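PDB 5A0L: fibronectin-binding protein from Streptococcus pyogenes, which mediates covalent attachment of the bacterium to its host through an internal thioester, probably to fibrinogen. Local coordinates for residues A[82-86]-A[133-139]. Residues are numbered along the deposited sequence; the frame is centred on the assembly and turned at random.
Sequences AANPR and YYSDSAP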
ATOM      1  N   ALA A  82       0.083   8.909  -9.353  1.00 15.01           N
ATOM      2  CA  ALA A  82       0.828   9.416  -8.209  1.00 15.69           C
ATOM      3  C   ALA A  82       0.926  10.957  -8.244  1.00 16.64           C
ATOM      4  O   ALA A  82       0.976  11.544  -9.326  1.00 21.79           O
ATOM      5  CB  ALA A  82       2.219   8.847  -8.176  1.00 16.76           C
ATOM      6  N   ALA A  83       1.077  11.571  -7.073  1.00 15.49           N
ATOM      7  CA  ALA A  83       1.191  13.028  -6.979  1.00 16.59           C
ATOM      8  C   ALA A  83       2.614  13.542  -7.145  1.00 17.77           C
ATOM      9  O   ALA A  83       2.799  14.610  -7.706  1.00 21.90           O
ATOM     10  CB  ALA A  83       0.623  13.544  -5.664  1.00 18.61           C
ATOM     11  N   ASN A  84       3.601  12.808  -6.646  1.00 15.73           N
ATOM     12  CA  ASN A  84       4.986  13.250  -6.678  1.00 16.73           C
ATOM     13  C   ASN A  84       5.908  12.024  -6.676  1.00 14.35           C
ATOM     14  O   ASN A  84       6.637  11.797  -5.709  1.00 15.77           O
ATOM     15  CB  ASN A  84       5.283  14.173  -5.499  1.00 18.25           C
ATOM     16  CG  ASN A  84       6.650  14.840  -5.605  1.00 22.43           C
ATOM     17  OD1 ASN A  84       7.234  14.927  -6.686  1.00 29.64           O
ATOM     18  ND2 ASN A  84       7.166  15.283  -4.487  1.00 27.64           N
ATOM     19  N   PRO A  85       5.845  11.253  -7.760  1.00 14.85           N
ATOM     20  CA  PRO A  85       6.555   9.984  -7.767  1.00 15.49           C
ATOM     21  C   PRO A  85       8.062  10.183  -7.778  1.00 15.71           C
ATOM     22  O   PRO A  85       8.575  11.179  -8.357  1.00 17.73           O
ATOM     23  CB  PRO A  85       6.063   9.309  -9.038  1.00 18.73           C
ATOM     24  CG  PRO A  85       5.606  10.434  -9.932  1.00 19.70           C
ATOM     25  CD  PRO A  85       5.045  11.462  -8.984  1.00 18.13           C
ATOM     26  N   ARG A  86       8.781   9.245  -7.193  1.00 15.72           N
ATOM     27  CA  ARG A  86      10.231   9.285  -7.113  1.00 17.03           C
ATOM     28  C   ARG A  86      10.779   8.618  -8.349  1.00 18.99           C
ATOM     29  O   ARG A  86      10.889   7.394  -8.417  1.00 22.50           O
ATOM     30  CB  ARG A  86      10.673   8.589  -5.837  1.00 16.73           C
ATOM     31  CG  ARG A  86      12.175   8.696  -5.555  1.00 19.91           C
ATOM     32  CD  ARG A  86      12.587   7.948  -4.303  1.00 20.20           C
ATOM     33  NE  ARG A  86      12.011   8.534  -3.107  1.00 19.63           N
ATOM     34  CZ  ARG A  86      12.517   9.549  -2.425  1.00 21.19           C
ATOM     35  NH1 ARG A  86      13.618  10.179  -2.852  1.00 24.94           N
ATOM     36  NH2 ARG A  86      11.888   9.979  -1.338  1.00 20.65           N
ATOM     37  N   TYR A 133       7.242   6.416  -0.084  1.00 12.33           N
ATOM     38  CA  TYR A 133       8.599   6.801  -0.496  1.00 13.11           C
ATOM     39  C   TYR A 133       8.652   6.925  -2.023  1.00 13.29           C
ATOM     40  O   TYR A 133       9.323   7.844  -2.553  1.00 13.67           O
ATOM     41  CB  TYR A 133       9.590   5.745   0.016  1.00 13.73           C
ATOM     42  CG  TYR A 133      11.028   6.007  -0.335  1.00 13.95           C
ATOM     43  CD1 TYR A 133      11.793   6.887   0.427  1.00 15.30           C
ATOM     44  CD2 TYR A 133      11.652   5.331  -1.386  1.00 14.68           C
ATOM     45  CE1 TYR A 133      13.149   7.091   0.121  1.00 16.60           C
ATOM     46  CE2 TYR A 133      12.990   5.532  -1.696  1.00 16.09           C
ATOM     47  CZ  TYR A 133      13.726   6.423  -0.943  1.00 17.20           C
ATOM     48  OH  TYR A 133      15.052   6.623  -1.255  1.00 21.75           O
ATOM     49  N   TYR A 134       7.956   6.060  -2.728  1.00 12.00           N
ATOM     50  CA  TYR A 134       7.952   6.085  -4.187  1.00 12.56           C
ATOM     51  C   TYR A 134       6.816   6.888  -4.802  1.00 13.06           C
ATOM     52  O   TYR A 134       7.003   7.479  -5.867  1.00 14.50           O
ATOM     53  CB  TYR A 134       7.987   4.665  -4.758  1.00 12.78           C
ATOM     54  CG  TYR A 134       9.325   3.976  -4.596  1.00 13.16           C
ATOM     55  CD1 TYR A 134      10.448   4.407  -5.323  1.00 13.81           C
ATOM     56  CD2 TYR A 134       9.509   2.940  -3.687  1.00 13.43           C
ATOM     57  CE1 TYR A 134      11.682   3.833  -5.142  1.00 14.72           C
ATOM     58  CE2 TYR A 134      10.760   2.323  -3.543  1.00 13.76           C
ATOM     59  CZ  TYR A 134      11.846   2.789  -4.256  1.00 13.42           C
ATOM     60  OH  TYR A 134      13.075   2.220  -4.140  1.00 16.24           O
ATOM     61  N   SER A 135       5.618   6.883  -4.226  1.00 12.17           N
ATOM     62  CA  SER A 135       4.474   7.570  -4.835  1.00 12.45           C
ATOM     63  C   SER A 135       4.498   9.082  -4.590  1.00 12.43           C
ATOM     64  O   SER A 135       3.988   9.851  -5.440  1.00 13.74           O
ATOM     65  CB  SER A 135       3.135   7.013  -4.306  1.00 12.70           C
ATOM     66  OG  SER A 135       2.968   7.223  -2.918  1.00 13.40           O
ATOM     67  N   ASP A 136       5.001   9.485  -3.433  1.00 12.04           N
ATOM     68  CA  ASP A 136       4.970  10.869  -2.973  1.00 13.18           C
ATOM     69  C   ASP A 136       6.342  11.425  -2.628  1.00 13.79           C
ATOM     70  O   ASP A 136       6.452  12.529  -2.115  1.00 16.48           O
ATOM     71  CB  ASP A 136       3.977  11.002  -1.791  1.00 14.40           C
ATOM     72  CG  ASP A 136       2.550  10.854  -2.246  1.00 14.41           C
ATOM     73  OD1 ASP A 136       1.985  11.881  -2.720  1.00 17.60           O
ATOM     74  OD2 ASP A 136       1.981   9.745  -2.201  1.00 15.38           O
ATOM     75  N   SER A 137       7.387  10.644  -2.940  1.00 13.44           N
ATOM     76  CA  SER A 137       8.745  11.068  -2.609  1.00 14.97           C
ATOM     77  C   SER A 137       8.853  11.442  -1.136  1.00 15.27           C
ATOM     78  O   SER A 137       9.570  12.347  -0.764  1.00 18.10           O
ATOM     79  CB  SER A 137       9.243  12.177  -3.540  1.00 16.45           C
ATOM     80  OG  SER A 137       9.228  11.729  -4.880  1.00 17.92           O
ATOM     81  N   ALA A 138       8.197  10.653  -0.276  1.00 15.38           N
ATOM     82  CA  ALA A 138       8.319  10.878   1.165  1.00 17.20           C
ATOM     83  C   ALA A 138       9.780  10.629   1.555  1.00 19.32           C
ATOM     84  O   ALA A 138      10.329   9.606   1.182  1.00 19.58           O
ATOM     85  CB  ALA A 138       7.416   9.922   1.947  1.00 20.18           C
ATOM     86  N   PRO A 139      10.404  11.542   2.298  1.00 21.21           N
ATOM     87  CA  PRO A 139      11.877  11.421   2.489  1.00 25.87           C
ATOM     88  C   PRO A 139      12.458  10.218   3.258  1.00 29.38           C
ATOM     89  O   PRO A 139      13.516   9.609   2.899  1.00 36.92           O
ATOM     90  CB  PRO A 139      12.222  12.748   3.184  1.00 29.24           C
ATOM     91  CG  PRO A 139      11.160  13.683   2.797  1.00 34.81           C
ATOM     92  CD  PRO A 139       9.907  12.902   2.551  1.00 25.59           C
TER
HETATM   93  O   HOH W   1       0.785   9.992  -4.806  1.00 15.09           O
HETATM   94  O   HOH W   2       5.704  15.434  -2.152  1.00 35.97           O
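Arg86 reaches across the carboxyl end of helix 120-135 and lays its guanidinium on the ring of Tyr133. Its CB passes 3.6 Å from Ser137 OG, and Arg86 CD lies above Tyr133 CE2, on the same ring face that the guanidinium covers. A bend at chi3 (-66°) lets Arg86 NE sit over the centre of the Tyr133 ring while giving a bond of 2.8 Å to Tyr133 O, from above the carbonyl plane. The Arg86 guanidinium stacks on the Tyr133 ring, with CZ 3.8 Å from the ring centroid and the two planes 19° apart, a cation-pi contact; Ser137 CB lies over the opposite face of the guanidinium. At the far end NH2 makes a weak bond to Ala138 O.

The backbone continues the grip: Arg86 N donates to Tyr134 O and Asn84 N to Ser135 O (3.2 Å). In the reverse direction, the side-chain hydroxyl Ser137 OG gives a 2.7 Å bond to Asn84 O, tilted from the carbonyl plane. Water 2 links Asn84 ND2 to Asp136 O. Beyond the contact, Asp136 OD2 accepts from Leu52 N.

The loop between helices 75-81 and 92-105 thus supplies donors to three successive carbonyls at the helix end, where the arginine's positive charge would also suit the helix dipole.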